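Local coordinates for SusD superfamily protein (Parabacteroides distasonis, PDB 3OTN) that probably binds carbohydrate or other nutrients at the outer membrane as a member of the SusD family, at residues L77-W82 / L461-P466; Y125-V130 / E162-D167; G134-I139 / K157-E162; V151-V156 / N475-Q480. One frame throughout, in Å; residues are numbered along the deposited sequence. Where two conformers were deposited one is given.

Contact 1. Residues L77-W82 / L461-P466; sequences LYIEDW and LLFPIP
The backbones come nearest at Glu80 and Pro466, whose CA atoms lie 5.6 Å apart, where the first turn of helix 79-100, with Tyr78 as its N-cap, meets the extended loop chain that runs into helix 467-472. Ile79 carries the contact. Its CG1 stands between the backbone N and the carbonyl carbon (chi1 61°), which brings CG1 to the ring of Pro466. CG2, beside the backbone N, reaches CB of Phe463 at 4.1 Å, the two side chains crossing obliquely. Beyond CG1 the chain is extended, and Ile79 CD1 ends 3.6 Å from the carbonyl O of Pro464 and 4.1 Å from CG of that proline ring. Pro466 slides past Ile79 in the opposite direction: its CG touches Ile79 CG1 at 4.0 Å and approaches Ile79 O at 3.6 Å. Phe133 of helix 108-133 packs against Ile79 as well, and Trp425 meets the Phe463 ring. Segments from the N-terminal helical part and the C-terminal part of this SusD protein are thus joined without any hydrogen bond across them. With two prolines that have no N-H to donate and an isoleucine fitted among them, the contact rests on buried apolar fit rather than on directional bonding.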
# COMPACT_ATOMS: atom_id res chain seq x y z
N LEU A 77 -17.98 2.80 -3.80
CA LEU A 77 -17.04 3.82 -3.38
C LEU A 77 -15.59 3.49 -3.72
O LEU A 77 -15.23 2.35 -4.04
CB LEU A 77 -17.21 4.07 -1.88
CG LEU A 77 -18.56 4.59 -1.39
CD1 LEU A 77 -18.57 4.73 0.11
CD2 LEU A 77 -18.91 5.92 -2.08
N TYR A 78 -14.75 4.53 -3.62
CA TYR A 78 -13.29 4.47 -3.75
C TYR A 78 -12.75 4.32 -5.15
O TYR A 78 -11.74 4.93 -5.48
CB TYR A 78 -12.66 3.40 -2.82
CG TYR A 78 -13.35 3.33 -1.49
CD1 TYR A 78 -13.43 4.45 -0.70
CD2 TYR A 78 -14.00 2.16 -1.05
CE1 TYR A 78 -14.10 4.45 0.50
CE2 TYR A 78 -14.69 2.14 0.19
CZ TYR A 78 -14.72 3.30 0.96
OH TYR A 78 -15.39 3.37 2.19
N ILE A 79 -13.37 3.46 -5.97
CA ILE A 79 -12.87 3.17 -7.28
C ILE A 79 -12.76 4.45 -8.17
O ILE A 79 -11.82 4.58 -8.94
CB ILE A 79 -13.65 2.02 -8.01
CG1 ILE A 79 -15.13 2.38 -8.20
CG2 ILE A 79 -13.47 0.66 -7.25
CD1 ILE A 79 -15.94 1.32 -8.88
N GLU A 80 -13.70 5.39 -8.05
CA GLU A 80 -13.63 6.65 -8.81
C GLU A 80 -12.39 7.45 -8.45
O GLU A 80 -11.72 8.00 -9.32
CB GLU A 80 -14.86 7.53 -8.56
CG GLU A 80 -16.01 7.16 -9.40
CD GLU A 80 -17.27 7.90 -9.03
OE1 GLU A 80 -17.81 7.69 -7.91
OE2 GLU A 80 -17.75 8.65 -9.90
N ASP A 81 -12.11 7.53 -7.15
CA ASP A 81 -10.98 8.33 -6.63
C ASP A 81 -9.66 7.74 -7.12
O ASP A 81 -8.77 8.47 -7.54
CB ASP A 81 -11.02 8.37 -5.09
CG ASP A 81 -12.38 8.82 -4.56
OD1 ASP A 81 -12.56 10.03 -4.43
OD2 ASP A 81 -13.28 7.98 -4.36
N TRP A 82 -9.57 6.42 -7.05
CA TRP A 82 -8.38 5.73 -7.47
C TRP A 82 -8.13 5.92 -8.96
O TRP A 82 -7.01 6.23 -9.34
CB TRP A 82 -8.40 4.25 -7.14
CG TRP A 82 -7.99 3.91 -5.75
CD1 TRP A 82 -8.81 3.65 -4.69
CD2 TRP A 82 -6.66 3.72 -5.28
NE1 TRP A 82 -8.07 3.34 -3.57
CE2 TRP A 82 -6.74 3.38 -3.91
CE3 TRP A 82 -5.41 3.83 -5.88
CZ2 TRP A 82 -5.61 3.12 -3.14
CZ3 TRP A 82 -4.28 3.59 -5.10
CH2 TRP A 82 -4.39 3.21 -3.75
N LEU A 461 -11.40 -11.03 -8.48
CA LEU A 461 -9.98 -10.79 -8.83
C LEU A 461 -9.66 -9.34 -9.25
O LEU A 461 -8.50 -8.92 -9.19
CB LEU A 461 -9.54 -11.74 -9.95
CG LEU A 461 -9.47 -13.24 -9.61
CD1 LEU A 461 -9.27 -14.06 -10.89
CD2 LEU A 461 -8.40 -13.53 -8.58
N LEU A 462 -10.67 -8.60 -9.72
CA LEU A 462 -10.51 -7.20 -10.10
C LEU A 462 -11.66 -6.37 -9.56
O LEU A 462 -12.71 -6.91 -9.23
CB LEU A 462 -10.46 -7.07 -11.63
CG LEU A 462 -9.25 -7.70 -12.32
CD1 LEU A 462 -9.43 -7.69 -13.85
CD2 LEU A 462 -7.95 -7.01 -11.93
N PHE A 463 -11.44 -5.06 -9.47
CA PHE A 463 -12.48 -4.11 -9.15
C PHE A 463 -13.05 -3.56 -10.44
O PHE A 463 -12.38 -3.59 -11.47
CB PHE A 463 -11.96 -2.97 -8.24
CG PHE A 463 -11.75 -3.41 -6.82
CD1 PHE A 463 -12.85 -3.73 -6.01
CD2 PHE A 463 -10.49 -3.52 -6.29
CE1 PHE A 463 -12.67 -4.16 -4.72
CE2 PHE A 463 -10.32 -3.95 -4.97
CZ PHE A 463 -11.39 -4.25 -4.20
N PRO A 464 -14.29 -3.05 -10.38
CA PRO A 464 -14.91 -2.56 -11.60
C PRO A 464 -14.33 -1.24 -12.06
O PRO A 464 -13.85 -0.42 -11.24
CB PRO A 464 -16.39 -2.33 -11.18
CG PRO A 464 -16.50 -2.68 -9.79
CD PRO A 464 -15.16 -2.89 -9.20
N ILE A 465 -14.44 -1.00 -13.35
CA ILE A 465 -14.17 0.32 -13.91
C ILE A 465 -15.37 1.15 -13.44
O ILE A 465 -16.48 0.69 -13.55
CB ILE A 465 -14.10 0.30 -15.44
CG1 ILE A 465 -13.12 -0.78 -15.96
CG2 ILE A 465 -13.73 1.68 -15.97
CD1 ILE A 465 -11.73 -0.78 -15.31
N PRO A 466 -15.13 2.36 -12.89
CA PRO A 466 -16.24 3.20 -12.40
C PRO A 466 -17.26 3.57 -13.45
O PRO A 466 -16.90 3.91 -14.58
CB PRO A 466 -15.53 4.49 -11.96
CG PRO A 466 -14.19 4.12 -11.67
CD PRO A 466 -13.83 2.97 -12.58

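Contact 2. Residues Y125-V130 / E162-D167; sequences YYFYLV and EIIIPD
Ile164 of helix 162-167 pushes its CD1 into a hollow on helix 125-130 walled by Tyr126, Phe127 and Val130. The floor is backbone: Ile164 CD1 lies 3.7 Å from Phe127 N. One side of the hollow is CB of Tyr126, which meets Ile164 CG1 at 3.8 Å, and another is Val130 CG2, 4.0 Å from Ile164 CD1. Phe127 closes in with its CB at 4.2 Å from the same methyl. The isoleucine is put there by a CG1 anti to its carbonyl carbon, with CD1 extended beyond it. The segment axes pass 9.8 Å apart with an angle of 139° between their N-to-C directions, a roughly antiparallel packing of successive helices that fits the TPR-related helical scaffold of SusD proteins. A wider pi-type turn at 162-164 precedes a kink at Pro166, and here the neighbouring Ile163 and Ile164 both direct their CB atoms at the other helix. Ile163 is the second bump. Its CD1 sits over one face of the Tyr126 ring, 3.9 Å from the centroid and 22° off the normal, a CH-pi contact displaced toward the CE2 and CZ rim. CG2 of Ile163 touches the same ring at its CD2 atom, 3.7 Å away. Beyond that rim, Tyr126 OH is hydrogen-bonded to the carbonyl O of Ile139, which anchors the far end of the ring against which Ile163 lies.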
# COMPACT_ATOMS: atom_id res chain seq x y z
N TYR A 125 1.97 4.89 -10.47
CA TYR A 125 0.53 5.11 -10.69
C TYR A 125 -0.06 3.96 -11.52
O TYR A 125 -1.13 3.43 -11.17
CB TYR A 125 0.27 6.43 -11.40
CG TYR A 125 0.54 7.66 -10.54
CD1 TYR A 125 -0.06 7.81 -9.28
CD2 TYR A 125 1.31 8.70 -11.00
CE1 TYR A 125 0.15 8.92 -8.52
CE2 TYR A 125 1.54 9.82 -10.23
CZ TYR A 125 0.96 9.92 -8.99
OH TYR A 125 1.18 11.03 -8.22
N TYR A 126 0.64 3.57 -12.59
CA TYR A 126 0.19 2.50 -13.46
C TYR A 126 0.19 1.14 -12.77
O TYR A 126 -0.70 0.34 -13.01
CB TYR A 126 1.02 2.42 -14.75
CG TYR A 126 0.46 3.27 -15.85
CD1 TYR A 126 -0.78 2.95 -16.44
CD2 TYR A 126 1.15 4.37 -16.31
CE1 TYR A 126 -1.29 3.73 -17.47
CE2 TYR A 126 0.66 5.15 -17.34
CZ TYR A 126 -0.57 4.86 -17.90
OH TYR A 126 -1.06 5.67 -18.92
N PHE A 127 1.17 0.90 -11.91
CA PHE A 127 1.24 -0.37 -11.17
C PHE A 127 0.05 -0.51 -10.24
O PHE A 127 -0.45 -1.62 -10.10
CB PHE A 127 2.58 -0.46 -10.40
CG PHE A 127 2.85 -1.79 -9.75
CD1 PHE A 127 2.71 -2.98 -10.45
CD2 PHE A 127 3.34 -1.84 -8.46
CE1 PHE A 127 3.02 -4.20 -9.84
CE2 PHE A 127 3.67 -3.04 -7.84
CZ PHE A 127 3.48 -4.23 -8.52
N TYR A 128 -0.40 0.58 -9.60
CA TYR A 128 -1.64 0.52 -8.80
C TYR A 128 -2.84 0.29 -9.74
O TYR A 128 -3.64 -0.63 -9.51
CB TYR A 128 -1.84 1.76 -7.94
CG TYR A 128 -1.07 1.69 -6.68
CD1 TYR A 128 0.32 1.87 -6.67
CD2 TYR A 128 -1.70 1.32 -5.48
CE1 TYR A 128 1.06 1.75 -5.48
CE2 TYR A 128 -0.98 1.22 -4.30
CZ TYR A 128 0.39 1.43 -4.29
OH TYR A 128 1.07 1.34 -3.10
N LEU A 129 -2.93 1.08 -10.82
CA LEU A 129 -4.04 0.92 -11.77
C LEU A 129 -4.21 -0.50 -12.31
O LEU A 129 -5.33 -1.07 -12.31
CB LEU A 129 -3.93 1.90 -12.93
CG LEU A 129 -4.25 3.35 -12.62
CD1 LEU A 129 -3.81 4.15 -13.87
CD2 LEU A 129 -5.76 3.53 -12.37
N VAL A 130 -3.12 -1.12 -12.75
CA VAL A 130 -3.24 -2.45 -13.36
C VAL A 130 -3.61 -3.52 -12.36
O VAL A 130 -4.33 -4.45 -12.70
CB VAL A 130 -1.97 -2.93 -14.20
CG1 VAL A 130 -1.77 -2.06 -15.45
CG2 VAL A 130 -0.72 -3.00 -13.34
N GLU A 162 5.50 -1.96 -21.76
CA GLU A 162 5.73 -0.70 -22.46
C GLU A 162 5.88 0.51 -21.56
O GLU A 162 6.54 1.48 -21.94
CB GLU A 162 4.61 -0.45 -23.50
CG GLU A 162 4.58 -1.49 -24.61
CD GLU A 162 3.40 -1.36 -25.58
OE1 GLU A 162 3.00 -0.22 -25.92
OE2 GLU A 162 2.89 -2.42 -26.03
N ILE A 163 5.27 0.48 -20.38
CA ILE A 163 5.33 1.64 -19.49
C ILE A 163 6.08 1.34 -18.21
O ILE A 163 7.14 1.89 -17.97
CB ILE A 163 3.94 2.21 -19.14
CG1 ILE A 163 3.15 2.50 -20.43
CG2 ILE A 163 4.11 3.53 -18.29
CD1 ILE A 163 1.78 3.17 -20.17
N ILE A 164 5.52 0.47 -17.38
CA ILE A 164 6.02 0.28 -16.03
C ILE A 164 7.49 -0.16 -16.02
O ILE A 164 8.32 0.48 -15.39
CB ILE A 164 5.15 -0.71 -15.25
CG1 ILE A 164 3.70 -0.21 -15.12
CG2 ILE A 164 5.73 -0.99 -13.87
CD1 ILE A 164 2.74 -1.24 -14.49
N ILE A 165 7.81 -1.25 -16.71
CA ILE A 165 9.17 -1.81 -16.66
C ILE A 165 10.19 -0.88 -17.33
O ILE A 165 11.21 -0.56 -16.70
CB ILE A 165 9.22 -3.26 -17.15
CG1 ILE A 165 8.46 -4.14 -16.14
CG2 ILE A 165 10.65 -3.73 -17.35
CD1 ILE A 165 8.09 -5.57 -16.70
N PRO A 166 9.91 -0.41 -18.56
CA PRO A 166 10.91 0.51 -19.15
C PRO A 166 11.15 1.78 -18.34
O PRO A 166 12.28 2.23 -18.25
CB PRO A 166 10.34 0.83 -20.53
CG PRO A 166 9.43 -0.29 -20.85
CD PRO A 166 8.85 -0.77 -19.53
N ASP A 167 10.11 2.35 -17.73
CA ASP A 167 10.27 3.55 -16.87
C ASP A 167 11.24 3.24 -15.73
O ASP A 167 12.16 4.01 -15.46
CB ASP A 167 8.91 4.02 -16.28
CG ASP A 167 8.07 4.87 -17.25
OD1 ASP A 167 8.50 5.18 -18.39
OD2 ASP A 167 6.93 5.25 -16.86

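Contact 3. Residues G134-I139 / K157-E162; sequences GDVPKI and KEIYDE
A salt-bridge network of Lys138, Glu158 and Glu162 fastens the loop that follows helix 108-133 to the flank of the next helix, 156-172. The two glutamates stand one turn apart on that helix, and the ammonium group lies between them: Lys138 NZ donates to Glu158 OE1 at 2.8 Å and to Glu162 OE1 at 2.7 Å. The approaches differ. Glu158 OE1 is met from above its carboxylate, 42° out of the plane, whereas Glu162 OE1 is met on the syn side, 32° out. Both glutamates cross the lysine at about a right angle. A bend at chi3 (70°) turns CE of Lys138 off the otherwise extended chain. Nearer the backbone, Lys138 CB rests 3.6 Å from Ile159 CD1. In this helix-loop-helix connection of the N-terminal helical part, Ile159 is the apolar counterpart of the charged cluster: its CD1 comes 3.6 Å from the carbonyl O of Val136, and its CG1 meets Val136 CG2 at 3.9 Å, the side chains crossing at about a right angle. An alanine in place of Lys138 keeps CB beside Ile159 CD1 but would probably leave Glu158 and Glu162 without their shared cation, as two nearby like charges. Tyr126 and Val130 of helix 108-133 also pack on Ile159, while Val136 leans on Trp83 and Tyr87 of helix 79-100.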
# COMPACT_ATOMS: atom_id res chain seq x y z
N GLY A 134 -7.00 -4.04 -13.71
CA GLY A 134 -6.64 -4.92 -14.81
C GLY A 134 -6.25 -4.09 -16.02
O GLY A 134 -5.43 -3.19 -15.90
N ASP A 135 -6.81 -4.40 -17.19
CA ASP A 135 -6.54 -3.65 -18.40
C ASP A 135 -6.94 -2.18 -18.18
O ASP A 135 -7.99 -1.93 -17.66
CB ASP A 135 -7.35 -4.21 -19.58
CG ASP A 135 -6.90 -5.59 -20.04
OD1 ASP A 135 -5.99 -6.20 -19.47
OD2 ASP A 135 -7.52 -6.10 -21.00
N VAL A 136 -6.09 -1.25 -18.58
CA VAL A 136 -6.36 0.19 -18.45
C VAL A 136 -5.78 0.92 -19.64
O VAL A 136 -4.90 0.36 -20.34
CB VAL A 136 -5.79 0.77 -17.15
CG1 VAL A 136 -6.49 0.14 -15.95
CG2 VAL A 136 -4.27 0.58 -17.08
N PRO A 137 -6.28 2.14 -19.93
CA PRO A 137 -5.71 2.93 -21.03
C PRO A 137 -4.21 3.17 -20.92
O PRO A 137 -3.71 3.49 -19.86
CB PRO A 137 -6.48 4.25 -20.96
CG PRO A 137 -7.81 3.85 -20.40
CD PRO A 137 -7.51 2.78 -19.42
N LYS A 138 -3.53 2.99 -22.04
CA LYS A 138 -2.10 3.11 -22.18
C LYS A 138 -1.79 4.51 -22.70
O LYS A 138 -1.84 4.74 -23.90
CB LYS A 138 -1.63 2.04 -23.16
CG LYS A 138 -0.12 1.98 -23.40
CD LYS A 138 0.26 0.71 -24.17
CE LYS A 138 -0.18 0.74 -25.57
NZ LYS A 138 0.33 -0.46 -26.32
N ILE A 139 -1.46 5.43 -21.78
CA ILE A 139 -1.29 6.85 -22.06
C ILE A 139 0.06 7.34 -21.56
O ILE A 139 0.31 7.37 -20.34
CB ILE A 139 -2.41 7.69 -21.38
CG1 ILE A 139 -3.78 7.27 -21.88
CG2 ILE A 139 -2.23 9.19 -21.68
CD1 ILE A 139 -4.92 7.86 -21.07
N LYS A 157 -0.48 -6.79 -19.74
CA LYS A 157 0.89 -7.09 -20.17
C LYS A 157 1.58 -5.94 -20.92
O LYS A 157 2.76 -5.65 -20.68
CB LYS A 157 0.96 -8.38 -21.00
CG LYS A 157 2.41 -8.90 -21.16
CD LYS A 157 2.42 -10.30 -21.82
CE LYS A 157 3.84 -10.95 -21.79
NZ LYS A 157 4.81 -10.14 -22.54
N GLU A 158 0.83 -5.25 -21.77
CA GLU A 158 1.34 -4.07 -22.46
C GLU A 158 1.69 -2.91 -21.51
O GLU A 158 2.69 -2.23 -21.73
CB GLU A 158 0.38 -3.59 -23.57
CG GLU A 158 0.18 -4.55 -24.77
CD GLU A 158 -0.82 -4.00 -25.82
OE1 GLU A 158 -1.09 -2.78 -25.79
OE2 GLU A 158 -1.32 -4.77 -26.68
N ILE A 159 0.88 -2.69 -20.49
CA ILE A 159 1.14 -1.61 -19.53
C ILE A 159 2.46 -1.92 -18.81
O ILE A 159 3.33 -1.05 -18.70
CB ILE A 159 0.01 -1.44 -18.48
CG1 ILE A 159 -1.36 -1.11 -19.11
CG2 ILE A 159 0.42 -0.42 -17.43
CD1 ILE A 159 -1.36 0.06 -20.11
N TYR A 160 2.63 -3.16 -18.36
CA TYR A 160 3.89 -3.57 -17.77
C TYR A 160 5.09 -3.47 -18.75
O TYR A 160 6.11 -2.87 -18.43
CB TYR A 160 3.83 -4.99 -17.23
CG TYR A 160 3.24 -5.23 -15.86
CD1 TYR A 160 4.04 -5.26 -14.72
CD2 TYR A 160 1.91 -5.56 -15.71
CE1 TYR A 160 3.48 -5.54 -13.44
CE2 TYR A 160 1.35 -5.82 -14.47
CZ TYR A 160 2.14 -5.82 -13.34
OH TYR A 160 1.57 -6.14 -12.14
N ASP A 161 4.95 -4.06 -19.94
CA ASP A 161 6.09 -4.16 -20.86
C ASP A 161 6.48 -2.83 -21.52
O ASP A 161 7.64 -2.64 -21.87
CB ASP A 161 5.80 -5.16 -21.99
CG ASP A 161 5.69 -6.59 -21.52
OD1 ASP A 161 6.06 -6.91 -20.39
OD2 ASP A 161 5.21 -7.40 -22.33
N GLU A 162 5.50 -1.96 -21.76
CA GLU A 162 5.73 -0.70 -22.46
C GLU A 162 5.88 0.51 -21.56
O GLU A 162 6.54 1.48 -21.94
CB GLU A 162 4.61 -0.45 -23.50
CG GLU A 162 4.58 -1.49 -24.61
CD GLU A 162 3.40 -1.36 -25.58
OE1 GLU A 162 3.00 -0.22 -25.92
OE2 GLU A 162 2.89 -2.42 -26.03

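Contact 4. Residues V151-V156 / N475-Q480; sequences VSRAPV and NLTQNQ. With EDO (1,2-ethanediol), chain Q.
This is a partly buried polar contact between two irregular loops, one leading into helix 156-172 and the other near the C terminus, and Arg153 is its main bridge to Thr477 and Asn479. The backbones approach most closely at Ser152 and Leu476, with CA atoms 5.3 Å apart. The arginine chain bends at chi3 (64°), which places NE, and the guanidinium spans two residues of the tail near its own plane. NH1 of Arg153 donates to Thr477 OG1 at 3.0 Å with an N-H...O angle of 144°, and NH2 gives the shorter bond, 2.7 Å to Asn479 OD1. The guanidinium and amide planes stand 74° apart. Asn479 ND2 bonds to the carbonyl oxygens of Phe133 and Phe463, which fixes the orientation of the amide, and Arg153 NE bonds to Asp135 O. The Arg153 and Leu476 side chains cross at about a right angle, with Arg153 CG 3.8 Å from Leu476 CD2. An alanine in place of Arg153 would probably leave Thr477 OG1, Asn479 OD1 and Asp135 O without this donor and open a gap beside Leu476. Two waters complete the seam: one accepts from Arg153 N at 3.0 Å and from Thr477 N at 2.9 Å while donating to Asn475 O, and the other links Ser152 OG, at 2.8 Å, to that same carbonyl. No backbone-to-backbone bond spans the gap, so the pairing has the character of loop packing bridged by a guanidinium and water, not of a beta sheet, and it joins the N-terminal helical part of this SusD fold to its C-terminal tail.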
# COMPACT_ATOMS: atom_id res chain seq x y z
N VAL A 151 -10.29 6.91 -25.36
CA VAL A 151 -9.30 5.81 -25.36
C VAL A 151 -9.95 4.47 -24.99
O VAL A 151 -11.06 4.44 -24.48
CB VAL A 151 -8.17 6.12 -24.36
CG1 VAL A 151 -7.39 7.37 -24.82
CG2 VAL A 151 -8.73 6.36 -22.93
N SER A 152 -9.23 3.38 -25.25
CA SER A 152 -9.63 2.03 -24.89
C SER A 152 -8.67 1.49 -23.87
O SER A 152 -7.55 1.98 -23.74
CB SER A 152 -9.61 1.15 -26.13
OG SER A 152 -10.50 1.71 -27.08
N ARG A 153 -9.11 0.48 -23.14
CA ARG A 153 -8.27 -0.19 -22.16
C ARG A 153 -7.29 -1.08 -22.91
O ARG A 153 -7.68 -1.80 -23.81
CB ARG A 153 -9.12 -1.03 -21.20
CG ARG A 153 -10.21 -0.23 -20.48
CD ARG A 153 -11.20 -1.17 -19.82
NE ARG A 153 -10.56 -1.95 -18.79
CZ ARG A 153 -10.98 -3.12 -18.30
NH1 ARG A 153 -12.05 -3.76 -18.75
NH2 ARG A 153 -10.25 -3.69 -17.35
N ALA A 154 -6.01 -1.07 -22.52
CA ALA A 154 -4.98 -1.87 -23.18
C ALA A 154 -4.68 -3.08 -22.28
O ALA A 154 -4.90 -3.01 -21.04
CB ALA A 154 -3.73 -1.01 -23.41
N PRO A 155 -4.13 -4.16 -22.85
CA PRO A 155 -3.84 -5.32 -21.98
C PRO A 155 -2.89 -5.00 -20.84
O PRO A 155 -1.96 -4.22 -21.02
CB PRO A 155 -3.20 -6.32 -22.94
CG PRO A 155 -3.80 -5.99 -24.29
CD PRO A 155 -3.98 -4.49 -24.29
N VAL A 156 -3.11 -5.62 -19.68
CA VAL A 156 -2.20 -5.50 -18.56
C VAL A 156 -0.75 -5.72 -19.00
O VAL A 156 0.13 -4.89 -18.71
CB VAL A 156 -2.56 -6.48 -17.38
CG1 VAL A 156 -1.43 -6.55 -16.34
CG2 VAL A 156 -3.85 -6.06 -16.68
N ASN A 475 -15.97 3.74 -24.89
CA ASN A 475 -14.89 2.85 -25.38
C ASN A 475 -14.18 2.06 -24.28
O ASN A 475 -13.38 1.20 -24.60
CB ASN A 475 -13.86 3.59 -26.26
CG ASN A 475 -14.38 3.85 -27.68
OD1 ASN A 475 -15.27 3.16 -28.14
ND2 ASN A 475 -13.83 4.85 -28.34
N LEU A 476 -14.43 2.37 -23.00
CA LEU A 476 -13.94 1.53 -21.90
C LEU A 476 -14.84 0.32 -21.70
O LEU A 476 -16.02 0.44 -21.37
CB LEU A 476 -13.86 2.32 -20.59
CG LEU A 476 -13.03 3.60 -20.54
CD1 LEU A 476 -13.19 4.28 -19.17
CD2 LEU A 476 -11.52 3.32 -20.83
N THR A 477 -14.29 -0.86 -21.88
CA THR A 477 -14.98 -2.10 -21.48
C THR A 477 -15.04 -2.21 -19.94
O THR A 477 -14.44 -1.39 -19.21
CB THR A 477 -14.29 -3.34 -22.06
OG1 THR A 477 -12.94 -3.41 -21.56
CG2 THR A 477 -14.27 -3.29 -23.60
N GLN A 478 -15.75 -3.23 -19.45
CA GLN A 478 -15.87 -3.52 -18.04
C GLN A 478 -15.25 -4.87 -17.69
O GLN A 478 -15.15 -5.77 -18.52
CB GLN A 478 -17.34 -3.43 -17.61
CG GLN A 478 -17.66 -3.67 -16.15
CD GLN A 478 -17.00 -2.68 -15.21
OE1 GLN A 478 -15.88 -2.92 -14.75
NE2 GLN A 478 -17.69 -1.59 -14.89
N ASN A 479 -14.78 -4.97 -16.47
CA ASN A 479 -14.30 -6.23 -15.94
C ASN A 479 -15.45 -7.21 -15.79
O ASN A 479 -16.60 -6.83 -15.48
CB ASN A 479 -13.48 -6.02 -14.65
CG ASN A 479 -12.14 -5.38 -14.94
OD1 ASN A 479 -11.52 -5.66 -15.99
ND2 ASN A 479 -11.68 -4.50 -14.04
N GLN A 480 -15.17 -8.46 -16.13
CA GLN A 480 -16.17 -9.52 -16.05
C GLN A 480 -16.86 -9.57 -14.66
O GLN A 480 -16.21 -9.38 -13.62
CB GLN A 480 -15.55 -10.88 -16.39
CG GLN A 480 -14.51 -11.38 -15.42
CD GLN A 480 -13.92 -12.69 -15.86
OE1 GLN A 480 -14.56 -13.46 -16.56
NE2 GLN A 480 -12.69 -12.95 -15.46
C1 EDO Q . -10.47 -9.95 -17.30
O1 EDO Q . -10.00 -10.89 -16.34
C2 EDO Q . -11.68 -9.27 -16.68
O2 EDO Q . -12.79 -9.34 -17.56
O HOH W 1 -12.74 -0.01 -27.44
O HOH W 2 -11.88 -0.51 -23.52

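In the fold
From the N terminus, the chain first enters contact 1 at 77-82, whose partner 461-466 closes a loop of nearly 380 residues. Contact 2, joining the successive helices 108-133 and 156-172, is nested within it. Contact 3 is nested in turn within contact 2, tying the intervening loop to helix 156-172; the two share Glu162 and have centres about 7 Å apart. Contact 4 crosses all three, since 151-156 lies inside their loops and 475-480 beyond them. It is coupled to contact 3 through Val136 O and Ala154 N, and to contact 1 through Ile465 N and Gln478 OE1. Contacts 1 and 4 thus draw the C-terminal region onto the N-terminal helices that contacts 2 and 3 organise.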